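Local structure of lipoprotein (Colwellia psychrerythraea, 3O0Y) at residues N192-K197 / S270-E275; E369-M374 / E439-H444; V377-P382 / L580-D585. The protein is of unknown function, a putative lipoprotein that may bind lipid and whose family belongs to a clan of metallopeptidase-like proteins. All blocks are in the same frame, centred on the assembly; numbering follows the deposited sequence.

Contact 1. Residues N192-K197 / S270-E275; sequences NWLPSK and SEARSE
Two interhelical loops cross where Ser-196, the N-cap residue of helix 197-210, lies against Arg-273 in the loop after helix 236-268, the two chain directions being 85° apart. Beside the cap, the N of Lys-197 donates to Arg-273 O at 2.9 Å, a use of the N-H groups that the first turn of a helix leaves without an intrahelical acceptor. Ala-272 suits the crossing, since its methyl leaves room for the two backbones to approach; CB of Ala-272 is 3.2 Å from Pro-195 O. CD2 of Leu-194 packs against the Ala-272 backbone, 3.6 Å from its N. Arg-273 reaches past the other methyl of this leucine with a chain extended from CG to NE. NH2 of Arg-273 then donates to Asn-192 O at 2.7 Å, in the plane of that carbonyl, while NH1 has a weak bond to Gln-281. Lys-197 reaches to a different part of the loop. Its chain bends only at the end (chi4 -59°), swinging Lys-197 NZ back to Ala-272 O at 3.0 Å. Lys-197 NZ also donates to a water 2.8 Å away and bonds Leu-269 O, so the carbonyls of Leu-269 and Ala-272, and through the water that of Ser-270, probably gather round this positive charge. An alanine at Lys-197 would probably leave the carbonyls of Ala-272 and Leu-269 without this donor and make that turn freer to move. Asn-192, a residue type that tolerates positive phi, is the C-prime residue of a Schellman motif; thus the Schellman end of helix 174-190 and the start of helix 197-210, with Ser-196 at its N-cap and the hydroxyl bonded to that of Thr-199, meet the loop after helix 236-268.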
ATOM      1  N   ASN A 192       3.756  23.021  15.696  1.00 11.71           N
ATOM      2  CA  ASN A 192       3.007  22.136  16.575  1.00 12.98           C
ATOM      3  C   ASN A 192       2.376  20.934  15.853  1.00 12.32           C
ATOM      4  O   ASN A 192       1.396  20.379  16.291  1.00 12.16           O
ATOM      5  CB  ASN A 192       1.903  22.881  17.285  1.00 12.19           C
ATOM      6  CG  ASN A 192       2.466  23.937  18.235  1.00 20.08           C
ATOM      7  OD1 ASN A 192       3.397  23.667  19.029  1.00 24.07           O
ATOM      8  ND2 ASN A 192       1.908  25.130  18.162  1.00 24.50           N
ATOM      9  N   TRP A 193       3.016  20.520  14.786  1.00 10.90           N
ATOM     10  CA  TRP A 193       2.606  19.301  14.114  1.00 11.02           C
ATOM     11  C   TRP A 193       3.671  18.231  14.390  1.00 12.59           C
ATOM     12  O   TRP A 193       4.809  18.304  13.887  1.00 11.27           O
ATOM     13  CB  TRP A 193       2.522  19.582  12.626  1.00  9.94           C
ATOM     14  CG  TRP A 193       1.993  18.420  11.837  1.00  8.93           C
ATOM     15  CD1 TRP A 193       2.676  17.330  11.422  1.00 10.43           C
ATOM     16  CD2 TRP A 193       0.637  18.245  11.426  1.00  8.87           C
ATOM     17  NE1 TRP A 193       1.813  16.482  10.729  1.00 11.08           N
ATOM     18  CE2 TRP A 193       0.553  17.016  10.760  1.00  8.32           C
ATOM     19  CE3 TRP A 193      -0.520  19.000  11.574  1.00  9.18           C
ATOM     20  CZ2 TRP A 193      -0.634  16.570  10.193  1.00  9.44           C
ATOM     21  CZ3 TRP A 193      -1.688  18.562  11.037  1.00 11.24           C
ATOM     22  CH2 TRP A 193      -1.756  17.328  10.386  1.00 10.22           C
ATOM     23  N   LEU A 194       3.306  17.255  15.218  1.00 14.22           N
ATOM     24  CA  LEU A 194       4.213  16.145  15.494  1.00 15.61           C
ATOM     25  C   LEU A 194       3.508  14.891  15.919  1.00 13.60           C
ATOM     26  O   LEU A 194       2.386  14.928  16.285  1.00 13.38           O
ATOM     27  CB  LEU A 194       5.304  16.501  16.500  1.00 18.48           C
ATOM     28  CG  LEU A 194       5.077  17.283  17.783  1.00 23.26           C
ATOM     29  CD1 LEU A 194       3.665  17.306  18.219  1.00 18.65           C
ATOM     30  CD2 LEU A 194       6.116  16.755  18.825  1.00 21.14           C
ATOM     31  N   PRO A 195       4.213  13.773  15.861  1.00 14.12           N
ATOM     32  CA  PRO A 195       3.480  12.522  16.069  1.00 14.07           C
ATOM     33  C   PRO A 195       3.046  12.390  17.535  1.00 13.44           C
ATOM     34  O   PRO A 195       3.647  13.012  18.433  1.00 12.53           O
ATOM     35  CB  PRO A 195       4.509  11.460  15.671  1.00 14.21           C
ATOM     36  CG  PRO A 195       5.537  12.212  14.852  1.00 16.44           C
ATOM     37  CD  PRO A 195       5.629  13.513  15.545  1.00 14.02           C
ATOM     38  N   SER A 196       2.062  11.535  17.795  1.00 11.70           N
ATOM     39  CA  SER A 196       1.803  11.062  19.116  1.00 11.75           C
ATOM     40  C   SER A 196       3.037  10.383  19.697  1.00 11.91           C
ATOM     41  O   SER A 196       3.958   9.956  18.974  1.00 10.76           O
ATOM     42  CB  SER A 196       0.646  10.113  19.200  1.00 12.36           C
ATOM     43  OG  SER A 196       1.049   8.850  18.652  1.00 13.41           O
ATOM     44  N   LYS A 197       3.065  10.318  21.035  1.00 12.36           N
ATOM     45  CA  LYS A 197       4.173   9.640  21.732  1.00 12.36           C
ATOM     46  C   LYS A 197       4.358   8.212  21.258  1.00 11.20           C
ATOM     47  O   LYS A 197       5.462   7.796  20.966  1.00 12.19           O
ATOM     48  CB  LYS A 197       3.952   9.654  23.249  1.00 13.56           C
ATOM     49  CG  LYS A 197       4.132  11.056  23.880  1.00 17.35           C
ATOM     50  CD  LYS A 197       3.972  11.070  25.427  1.00 19.05           C
ATOM     51  CE  LYS A 197       3.892  12.499  26.023  1.00 19.86           C
ATOM     52  NZ  LYS A 197       5.112  13.385  25.729  1.00 18.02           N
ATOM     53  N   SER A 270       9.190  14.713  24.423  1.00 22.14           N
ATOM     54  CA  SER A 270       8.519  15.437  25.489  1.00 23.54           C
ATOM     55  C   SER A 270       7.406  16.366  24.991  1.00 22.82           C
ATOM     56  O   SER A 270       6.461  16.645  25.738  1.00 24.60           O
ATOM     57  CB  SER A 270       9.548  16.198  26.316  1.00 23.88           C
ATOM     58  OG  SER A 270      10.267  17.082  25.478  1.00 27.41           O
ATOM     59  N   GLU A 271       7.479  16.795  23.729  1.00 20.73           N
ATOM     60  CA  GLU A 271       6.458  17.646  23.138  1.00 21.59           C
ATOM     61  C   GLU A 271       5.368  16.795  22.449  1.00 19.97           C
ATOM     62  O   GLU A 271       4.263  17.287  22.190  1.00 20.10           O
ATOM     63  CB  GLU A 271       7.070  18.605  22.092  1.00 21.81           C
ATOM     64  CG  GLU A 271       8.087  19.641  22.580  1.00 29.50           C
ATOM     65  CD  GLU A 271       9.037  20.084  21.444  1.00 37.24           C
ATOM     66  OE1 GLU A 271       8.562  20.439  20.317  1.00 39.62           O
ATOM     67  OE2 GLU A 271      10.272  20.064  21.680  1.00 43.16           O
ATOM     68  N   ALA A 272       5.699  15.541  22.155  1.00 17.40           N
ATOM     69  CA  ALA A 272       4.775  14.662  21.432  1.00 16.84           C
ATOM     70  C   ALA A 272       3.497  14.457  22.235  1.00 17.82           C
ATOM     71  O   ALA A 272       3.499  14.483  23.452  1.00 17.59           O
ATOM     72  CB  ALA A 272       5.419  13.363  21.111  1.00 17.96           C
ATOM     73  N   ARG A 273       2.359  14.265  21.578  1.00 17.71           N
ATOM     74  CA  ARG A 273       1.123  14.256  22.382  1.00 19.22           C
ATOM     75  C   ARG A 273       0.722  12.885  22.878  1.00 17.11           C
ATOM     76  O   ARG A 273       0.960  11.858  22.225  1.00 16.33           O
ATOM     77  CB  ARG A 273      -0.004  14.898  21.588  1.00 20.78           C
ATOM     78  CG  ARG A 273       0.269  16.393  21.305  1.00 23.66           C
ATOM     79  CD  ARG A 273      -1.024  17.128  20.811  1.00 23.93           C
ATOM     80  NE  ARG A 273      -0.803  18.436  20.169  1.00 16.35           N
ATOM     81  CZ  ARG A 273      -0.304  18.590  18.937  1.00 17.72           C
ATOM     82  NH1 ARG A 273       0.117  17.543  18.272  1.00 16.23           N
ATOM     83  NH2 ARG A 273      -0.225  19.792  18.383  1.00 19.75           N
ATOM     84  N   SER A 274       0.016  12.844  24.006  1.00 14.27           N
ATOM     85  CA  SER A 274      -0.535  11.573  24.462  1.00 16.24           C
ATOM     86  C   SER A 274      -1.777  11.173  23.661  1.00 15.86           C
ATOM     87  O   SER A 274      -2.093   9.987  23.551  1.00 16.17           O
ATOM     88  CB  SER A 274      -0.824  11.619  25.965  1.00 16.90           C
ATOM     89  OG  SER A 274      -1.694  12.687  26.190  1.00 25.40           O
ATOM     90  N   GLU A 275      -2.492  12.153  23.101  1.00 13.47           N
ATOM     91  CA  GLU A 275      -3.635  11.833  22.257  1.00 11.58           C
ATOM     92  C   GLU A 275      -3.269  11.013  20.996  1.00 10.48           C
ATOM     93  O   GLU A 275      -2.238  11.271  20.363  1.00 10.46           O
ATOM     94  CB  GLU A 275      -4.292  13.115  21.804  1.00 12.20           C
ATOM     95  CG  GLU A 275      -4.918  13.868  22.958  1.00 15.55           C
ATOM     96  CD  GLU A 275      -3.978  14.829  23.657  1.00 22.67           C
ATOM     97  OE1 GLU A 275      -2.781  14.936  23.315  1.00 18.66           O
ATOM     98  OE2 GLU A 275      -4.517  15.530  24.530  1.00 27.90           O
TER
HETATM   99  O   HOH W   1       4.696  15.340  27.676  1.00 48.49           O

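Contact 2. Residues E369-M374 / E439-H444; sequences EVTAKM and EANPGH
Asn-441 and Pro-442 are the residues of 439-444 that meet the C-terminal part of helix 353-373 and the residue after it, through Val-370, Thr-371 and Met-374. The segment starts at Glu-439, the last residue of helix 432-439, and Ala-440 leaves helical geometry. Asn-441 then turns its side chain to the helix. Asn-441 CB packs 4.1 Å from Met-374 SD, and its amide end lies beside the hydroxyl of Thr-371, already bonded to Ile-367 O. The backbone O of Asn-441 is met by CG1 of Val-370 at 3.3 Å. A cis peptide bond leads into Pro-442, a geometry that proline accepts far more readily than other residues. Met-374 crosses this ring obliquely: CE is 3.8 Å from Pro-442 CB, and SD lies as near to the same carbon. A chi1 of 79° turns the methionine CG toward the turn, and an unbranched, flexible thioether can follow the proline carbons. CG2 of Val-370 is a looser neighbour of the same ring, 4.3 Å from Pro-442 CD. Gly-443 takes the N-cap position with a psi of -124°, which a residue lacking a side chain adopts easily, and His-444 begins the next helix. The run from His-438 and Glu-439 to His-444 and His-445 is reminiscent of the zinc-binding His-Glu motifs of the Peptidase_MA clan. The turn joins helices 432-439 and 444-452: Trp-446 of the latter touches Thr-371, Met-374 and Asn-441, Trp-473 of helix 467-483 bonds Pro-442 O, and Tyr-404 of strand 402-405 packs on Glu-439 and His-444.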
ATOM      1  N   GLU A 369      -5.493 -22.681  -9.279  1.00  6.54           N
ATOM      2  CA  GLU A 369      -6.883 -23.045  -9.413  1.00  8.48           C
ATOM      3  C   GLU A 369      -7.756 -21.825  -9.737  1.00  7.46           C
ATOM      4  O   GLU A 369      -8.571 -21.881 -10.622  1.00  8.35           O
ATOM      5  CB  GLU A 369      -7.360 -23.746  -8.152  1.00  9.83           C
ATOM      6  CG  GLU A 369      -8.851 -24.052  -8.122  1.00 14.63           C
ATOM      7  CD  GLU A 369      -9.268 -24.558  -6.690  1.00 23.63           C
ATOM      8  OE1 GLU A 369      -8.871 -23.952  -5.611  1.00 21.77           O
ATOM      9  OE2 GLU A 369      -9.917 -25.621  -6.670  1.00 28.96           O
ATOM     10  N   VAL A 370      -7.652 -20.750  -8.968  1.00  5.80           N
ATOM     11  CA  VAL A 370      -8.554 -19.612  -9.168  1.00  6.06           C
ATOM     12  C   VAL A 370      -8.296 -18.954 -10.521  1.00  6.94           C
ATOM     13  O   VAL A 370      -9.200 -18.482 -11.146  1.00  7.30           O
ATOM     14  CB  VAL A 370      -8.498 -18.592  -8.016  1.00  4.84           C
ATOM     15  CG1 VAL A 370      -7.111 -17.783  -7.947  1.00  6.15           C
ATOM     16  CG2 VAL A 370      -9.742 -17.660  -8.104  1.00  3.42           C
ATOM     17  N   THR A 371      -7.037 -18.905 -10.957  1.00  7.13           N
ATOM     18  CA  THR A 371      -6.709 -18.194 -12.183  1.00  7.30           C
ATOM     19  C   THR A 371      -7.315 -18.897 -13.358  1.00  8.62           C
ATOM     20  O   THR A 371      -7.860 -18.266 -14.261  1.00 10.21           O
ATOM     21  CB  THR A 371      -5.173 -18.112 -12.343  1.00  8.29           C
ATOM     22  OG1 THR A 371      -4.630 -17.433 -11.219  1.00  8.58           O
ATOM     23  CG2 THR A 371      -4.765 -17.366 -13.653  1.00 12.11           C
ATOM     24  N   ALA A 372      -7.364 -20.222 -13.262  1.00  8.44           N
ATOM     25  CA  ALA A 372      -8.025 -21.038 -14.286  1.00  9.99           C
ATOM     26  C   ALA A 372      -9.530 -20.909 -14.247  1.00  8.44           C
ATOM     27  O   ALA A 372     -10.187 -20.729 -15.283  1.00 10.13           O
ATOM     28  CB  ALA A 372      -7.639 -22.521 -14.100  1.00 11.75           C
ATOM     29  N   LYS A 373     -10.099 -21.050 -13.076  1.00  8.83           N
ATOM     30  CA  LYS A 373     -11.526 -21.080 -12.921  1.00 10.24           C
ATOM     31  C   LYS A 373     -12.154 -19.711 -13.122  1.00 10.97           C
ATOM     32  O   LYS A 373     -13.322 -19.634 -13.480  1.00 12.48           O
ATOM     33  CB  LYS A 373     -11.892 -21.610 -11.531  1.00 13.51           C
ATOM     34  CG  LYS A 373     -11.625 -23.107 -11.392  1.00 22.27           C
ATOM     35  CD  LYS A 373     -12.850 -23.907 -11.894  1.00 33.77           C
ATOM     36  CE  LYS A 373     -12.456 -25.183 -12.654  1.00 38.63           C
ATOM     37  NZ  LYS A 373     -13.474 -25.537 -13.735  1.00 41.66           N
ATOM     38  N   MET A 374     -11.398 -18.615 -12.914  1.00  8.98           N
ATOM     39  CA  MET A 374     -11.924 -17.294 -13.035  1.00  9.01           C
ATOM     40  C   MET A 374     -12.007 -16.760 -14.468  1.00  9.52           C
ATOM     41  O   MET A 374     -12.706 -15.771 -14.727  1.00  8.76           O
ATOM     42  CB  MET A 374     -11.148 -16.282 -12.108  1.00 11.43           C
ATOM     43  CG  MET A 374      -9.860 -15.838 -12.638  1.00  9.75           C
ATOM     44  SD  MET A 374      -8.813 -15.032 -11.256  1.00  2.00           S
ATOM     45  CE  MET A 374      -8.369 -13.570 -12.342  1.00  6.86           C
ATOM     46  N   GLU A 439      -4.234 -10.813  -2.471  1.00  4.81           N
ATOM     47  CA  GLU A 439      -2.888 -10.356  -2.841  1.00  5.78           C
ATOM     48  C   GLU A 439      -2.565 -10.626  -4.282  1.00  7.42           C
ATOM     49  O   GLU A 439      -1.837  -9.859  -4.960  1.00  8.88           O
ATOM     50  CB  GLU A 439      -1.838 -10.927  -1.916  1.00  5.83           C
ATOM     51  CG  GLU A 439      -1.924 -10.543  -0.402  1.00  6.89           C
ATOM     52  CD  GLU A 439      -1.789  -9.103  -0.076  1.00 13.21           C
ATOM     53  OE1 GLU A 439      -1.570  -8.287  -0.954  1.00 10.44           O
ATOM     54  OE2 GLU A 439      -1.932  -8.815   1.130  1.00 12.66           O
ATOM     55  N   ALA A 440      -2.996 -11.772  -4.747  1.00  5.72           N
ATOM     56  CA  ALA A 440      -2.647 -12.234  -6.084  1.00  5.17           C
ATOM     57  C   ALA A 440      -3.812 -12.101  -7.032  1.00  5.92           C
ATOM     58  O   ALA A 440      -4.066 -10.963  -7.467  1.00  7.39           O
ATOM     59  CB  ALA A 440      -1.984 -13.602  -6.041  1.00  6.74           C
ATOM     60  N   ASN A 441      -4.443 -13.184  -7.477  1.00  6.25           N
ATOM     61  CA  ASN A 441      -5.530 -13.181  -8.382  1.00  4.91           C
ATOM     62  C   ASN A 441      -6.848 -13.644  -7.715  1.00  6.27           C
ATOM     63  O   ASN A 441      -6.837 -14.632  -6.981  1.00  6.88           O
ATOM     64  CB  ASN A 441      -5.247 -14.155  -9.502  1.00  8.06           C
ATOM     65  CG  ASN A 441      -3.974 -13.747 -10.299  1.00  8.26           C
ATOM     66  OD1 ASN A 441      -3.601 -12.534 -10.323  1.00  8.36           O
ATOM     67  ND2 ASN A 441      -3.379 -14.698 -10.968  1.00  8.57           N
ATOM     68  N   PRO A 442      -7.933 -12.942  -7.981  1.00  6.75           N
ATOM     69  CA  PRO A 442      -8.213 -11.816  -8.875  1.00  5.51           C
ATOM     70  C   PRO A 442      -8.004 -10.442  -8.222  1.00  4.78           C
ATOM     71  O   PRO A 442      -8.386  -9.435  -8.853  1.00  6.73           O
ATOM     72  CB  PRO A 442      -9.725 -11.982  -9.148  1.00  7.67           C
ATOM     73  CG  PRO A 442     -10.189 -12.879  -8.148  1.00  9.08           C
ATOM     74  CD  PRO A 442      -9.161 -13.462  -7.339  1.00  9.37           C
ATOM     75  N   GLY A 443      -7.248 -10.396  -7.134  1.00  5.95           N
ATOM     76  CA  GLY A 443      -6.992  -9.139  -6.418  1.00  5.61           C
ATOM     77  C   GLY A 443      -5.852  -8.236  -6.918  1.00  5.75           C
ATOM     78  O   GLY A 443      -5.796  -7.895  -8.090  1.00  6.76           O
ATOM     79  N   HIS A 444      -4.913  -7.918  -6.054  1.00  5.88           N
ATOM     80  CA  HIS A 444      -3.933  -6.907  -6.385  1.00  4.57           C
ATOM     81  C   HIS A 444      -3.130  -7.196  -7.631  1.00  5.44           C
ATOM     82  O   HIS A 444      -2.975  -6.288  -8.448  1.00  5.28           O
ATOM     83  CB  HIS A 444      -2.956  -6.681  -5.259  1.00  4.58           C
ATOM     84  CG  HIS A 444      -3.484  -5.907  -4.083  1.00  5.83           C
ATOM     85  ND1 HIS A 444      -4.344  -4.822  -4.210  1.00  8.07           N
ATOM     86  CD2 HIS A 444      -3.238  -6.051  -2.761  1.00  9.13           C
ATOM     87  CE1 HIS A 444      -4.561  -4.318  -2.996  1.00  8.97           C
ATOM     88  NE2 HIS A 444      -3.910  -5.043  -2.104  1.00  9.43           N
TER

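Contact 3. Residues V377-P382 / L580-D585; sequences VFRTTP and LAEFHD
A mixed contact, part ring stack and part salt bridge, joins Phe-378 and Arg-379, in the loop between helix 353-373 and strand 387-390, to His-584 and Asp-585 on the first turns of helix 580-588. The phenyl and imidazole rings form an offset stack, centroids 4.2 Å apart and planes only 5° from parallel, in which ND1 of His-584 lies over one face of Phe-378, toward its rim. The opposite face of the imidazole has Leu-580 O above it, from the preceding turn of its own helix. His-584 ND1 also donates to Val-377 O at 2.8 Å. That acceptor lies in the ring plane, although the donor stands above the plane of the carbonyl. With NE2 bonded to the hydroxyl of Tyr-476, both nitrogens have partners and the ring is held against rotation, a role to which histidine, flat, with two nitrogens on its rim, is well suited. Beside it, Val-377 CG1 packs 4.1 Å from Leu-580 CD2. In Arg-379 the bend at chi3 (-57°) brings NE to 3.4 Å from Ala-581 CB, which lies over one face of the guanidinium; the small alanine allows so close an approach. At the edge of the group, Arg-379 NH2 donates to Asp-585 OD2 at 2.8 Å, meeting the carboxylate from above its plane. One water accepts from Arg-379 NH1 and donates to Glu-582 OE2, while another accepts the backbone N-H of Arg-379. Asp-585 probably balances the arginine charge, whereas Glu-582, salt-bridged to Lys-609, is linked to it through water, so loop and helix are joined by a stacked, directional interior and a hydrated, charged outer side.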
ATOM      1  N   VAL A 377     -15.049 -14.954 -16.393  1.00  7.40           N
ATOM      2  CA  VAL A 377     -15.388 -13.594 -16.019  1.00  6.77           C
ATOM      3  C   VAL A 377     -14.218 -12.619 -15.874  1.00  7.16           C
ATOM      4  O   VAL A 377     -14.420 -11.461 -15.513  1.00  7.10           O
ATOM      5  CB  VAL A 377     -16.276 -13.570 -14.773  1.00  8.93           C
ATOM      6  CG1 VAL A 377     -17.564 -14.499 -14.979  1.00 11.02           C
ATOM      7  CG2 VAL A 377     -15.555 -13.968 -13.449  1.00  8.74           C
ATOM      8  N   PHE A 378     -13.026 -13.114 -16.220  1.00  7.53           N
ATOM      9  CA  PHE A 378     -11.838 -12.279 -16.262  1.00  6.25           C
ATOM     10  C   PHE A 378     -11.102 -12.664 -17.562  1.00  7.09           C
ATOM     11  O   PHE A 378     -10.145 -13.459 -17.564  1.00  7.01           O
ATOM     12  CB  PHE A 378     -10.991 -12.507 -15.055  1.00  7.44           C
ATOM     13  CG  PHE A 378     -11.539 -11.904 -13.792  1.00  4.78           C
ATOM     14  CD1 PHE A 378     -11.487 -10.526 -13.562  1.00  6.61           C
ATOM     15  CD2 PHE A 378     -12.222 -12.705 -12.835  1.00  8.41           C
ATOM     16  CE1 PHE A 378     -11.993 -10.011 -12.385  1.00  6.26           C
ATOM     17  CE2 PHE A 378     -12.628 -12.135 -11.606  1.00  7.06           C
ATOM     18  CZ  PHE A 378     -12.537 -10.853 -11.403  1.00  5.71           C
ATOM     19  N   ARG A 379     -11.616 -12.134 -18.644  1.00  7.47           N
ATOM     20  CA  ARG A 379     -11.307 -12.681 -19.937  1.00  8.95           C
ATOM     21  C   ARG A 379     -10.010 -12.051 -20.553  1.00 11.20           C
ATOM     22  O   ARG A 379      -9.532 -12.534 -21.611  1.00 12.43           O
ATOM     23  CB  ARG A 379     -12.475 -12.480 -20.873  1.00 12.36           C
ATOM     24  CG  ARG A 379     -13.753 -13.165 -20.475  1.00 12.78           C
ATOM     25  CD  ARG A 379     -14.841 -12.734 -21.444  1.00 19.53           C
ATOM     26  NE  ARG A 379     -14.967 -11.261 -21.438  1.00 24.90           N
ATOM     27  CZ  ARG A 379     -15.853 -10.546 -22.138  1.00 29.35           C
ATOM     28  NH1 ARG A 379     -16.758 -11.129 -22.952  1.00 24.97           N
ATOM     29  NH2 ARG A 379     -15.857  -9.238 -21.990  1.00 23.86           N
ATOM     30  N   THR A 380      -9.484 -11.010 -19.938  1.00  9.28           N
ATOM     31  CA  THR A 380      -8.234 -10.359 -20.380  1.00  8.88           C
ATOM     32  C   THR A 380      -7.135 -10.698 -19.355  1.00  8.36           C
ATOM     33  O   THR A 380      -7.169 -10.298 -18.189  1.00  7.47           O
ATOM     34  CB  THR A 380      -8.419  -8.853 -20.481  1.00 10.36           C
ATOM     35  OG1 THR A 380      -9.441  -8.579 -21.459  1.00 12.25           O
ATOM     36  CG2 THR A 380      -7.121  -8.234 -20.971  1.00 12.23           C
ATOM     37  N   THR A 381      -6.138 -11.451 -19.788  1.00  9.44           N
ATOM     38  CA  THR A 381      -5.011 -11.869 -18.934  1.00  7.56           C
ATOM     39  C   THR A 381      -3.903 -10.848 -19.017  1.00  8.17           C
ATOM     40  O   THR A 381      -3.457 -10.495 -20.118  1.00 10.45           O
ATOM     41  CB  THR A 381      -4.454 -13.244 -19.358  1.00 10.56           C
ATOM     42  OG1 THR A 381      -5.514 -14.198 -19.264  1.00 13.20           O
ATOM     43  CG2 THR A 381      -3.288 -13.655 -18.470  1.00  8.01           C
ATOM     44  N   PRO A 382      -3.439 -10.390 -17.871  1.00  7.37           N
ATOM     45  CA  PRO A 382      -2.369  -9.396 -17.912  1.00  8.07           C
ATOM     46  C   PRO A 382      -1.044 -10.040 -18.336  1.00  8.14           C
ATOM     47  O   PRO A 382      -0.900 -11.254 -18.242  1.00  7.98           O
ATOM     48  CB  PRO A 382      -2.265  -8.921 -16.496  1.00 10.17           C
ATOM     49  CG  PRO A 382      -2.893  -9.972 -15.673  1.00 10.88           C
ATOM     50  CD  PRO A 382      -3.913 -10.644 -16.493  1.00  8.98           C
ATOM     51  N   LEU A 580     -21.133 -10.390 -16.218  1.00  9.92           N
ATOM     52  CA  LEU A 580     -20.129 -10.012 -15.241  1.00  7.61           C
ATOM     53  C   LEU A 580     -18.764  -9.830 -15.886  1.00  6.51           C
ATOM     54  O   LEU A 580     -17.983  -9.035 -15.468  1.00  6.14           O
ATOM     55  CB  LEU A 580     -20.099 -11.075 -14.127  1.00  9.59           C
ATOM     56  CG  LEU A 580     -19.213 -10.765 -12.933  1.00  7.27           C
ATOM     57  CD1 LEU A 580     -19.700  -9.593 -12.127  1.00  6.51           C
ATOM     58  CD2 LEU A 580     -19.094 -12.102 -12.070  1.00  9.33           C
ATOM     59  N   ALA A 581     -18.431 -10.617 -16.923  1.00  7.24           N
ATOM     60  CA  ALA A 581     -17.157 -10.440 -17.611  1.00  7.41           C
ATOM     61  C   ALA A 581     -16.988  -9.042 -18.175  1.00  8.61           C
ATOM     62  O   ALA A 581     -15.877  -8.451 -18.093  1.00  8.41           O
ATOM     63  CB  ALA A 581     -16.969 -11.495 -18.727  1.00  8.40           C
ATOM     64  N   GLU A 582     -18.051  -8.517 -18.786  1.00  8.55           N
ATOM     65  CA  GLU A 582     -18.017  -7.116 -19.293  1.00  6.90           C
ATOM     66  C   GLU A 582     -17.894  -6.133 -18.220  1.00  7.33           C
ATOM     67  O   GLU A 582     -17.174  -5.184 -18.382  1.00  8.98           O
ATOM     68  CB  GLU A 582     -19.262  -6.788 -20.081  1.00  9.11           C
ATOM     69  CG  GLU A 582     -19.364  -7.601 -21.380  1.00 10.20           C
ATOM     70  CD  GLU A 582     -20.588  -7.228 -22.210  1.00 16.52           C
ATOM     71  OE1 GLU A 582     -21.369  -6.316 -21.831  1.00 17.66           O
ATOM     72  OE2 GLU A 582     -20.732  -7.850 -23.287  1.00 21.67           O
ATOM     73  N   PHE A 583     -18.567  -6.341 -17.089  1.00  6.90           N
ATOM     74  CA  PHE A 583     -18.449  -5.439 -15.955  1.00  6.97           C
ATOM     75  C   PHE A 583     -17.015  -5.398 -15.461  1.00  6.46           C
ATOM     76  O   PHE A 583     -16.496  -4.349 -15.175  1.00  6.25           O
ATOM     77  CB  PHE A 583     -19.384  -5.892 -14.819  1.00  8.54           C
ATOM     78  CG  PHE A 583     -19.255  -5.101 -13.553  1.00  7.47           C
ATOM     79  CD1 PHE A 583     -19.838  -3.847 -13.501  1.00  8.90           C
ATOM     80  CD2 PHE A 583     -18.663  -5.595 -12.408  1.00  7.57           C
ATOM     81  CE1 PHE A 583     -19.695  -3.017 -12.369  1.00  7.86           C
ATOM     82  CE2 PHE A 583     -18.532  -4.797 -11.268  1.00  9.68           C
ATOM     83  CZ  PHE A 583     -19.099  -3.496 -11.244  1.00  8.60           C
ATOM     84  N   HIS A 584     -16.397  -6.558 -15.331  1.00  6.14           N
ATOM     85  CA  HIS A 584     -14.993  -6.603 -14.929  1.00  5.68           C
ATOM     86  C   HIS A 584     -14.063  -5.876 -15.907  1.00  7.51           C
ATOM     87  O   HIS A 584     -13.100  -5.268 -15.491  1.00  6.35           O
ATOM     88  CB  HIS A 584     -14.542  -8.054 -14.683  1.00  5.51           C
ATOM     89  CG  HIS A 584     -15.123  -8.666 -13.432  1.00  4.92           C
ATOM     90  ND1 HIS A 584     -15.329 -10.010 -13.268  1.00  4.91           N
ATOM     91  CD2 HIS A 584     -15.681  -8.067 -12.346  1.00  7.14           C
ATOM     92  CE1 HIS A 584     -15.879 -10.222 -12.080  1.00  7.08           C
ATOM     93  NE2 HIS A 584     -16.119  -9.055 -11.506  1.00  6.70           N
ATOM     94  N   ASP A 585     -14.331  -5.944 -17.181  1.00  5.23           N
ATOM     95  CA  ASP A 585     -13.504  -5.262 -18.154  1.00  7.10           C
ATOM     96  C   ASP A 585     -13.657  -3.741 -17.975  1.00  7.90           C
ATOM     97  O   ASP A 585     -12.652  -3.008 -17.998  1.00  7.86           O
ATOM     98  CB  ASP A 585     -13.865  -5.621 -19.551  1.00  7.61           C
ATOM     99  CG  ASP A 585     -13.424  -7.034 -19.968  1.00 16.09           C
ATOM    100  OD1 ASP A 585     -12.558  -7.692 -19.331  1.00 18.67           O
ATOM    101  OD2 ASP A 585     -13.905  -7.423 -21.056  1.00 20.96           O
TER
HETATM  102  O   HOH W   2     -13.593 -10.070 -18.640  1.00 13.54           O
HETATM  103  O   HOH W   3     -18.344  -8.940 -24.386  1.00 25.83           O
HETATM  104  O   HOH W   4     -11.891  -9.269 -21.586  1.00 21.66           O

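How the contacts relate
From the N terminus, contact 1 comes first, closing a helical stretch between residues 192 and 275 and tying together helices 174-190, 197-210 and 236-268. It is complete before the others open and lies on the opposite side of the chain's centre, its centre about 43 Å from that of contact 2 and about 48 Å from that of contact 3. Contacts 2 and 3 cross: 369-374 and then 377-382 come in succession, and their partners 439-444 and 580-585 follow in the same order. Together they fasten the end of helix 353-373 to the 439-444 turn and its following loop to helix 580-588. They touch where Pro-442 CB is 3.8 Å from Phe-378 CZ.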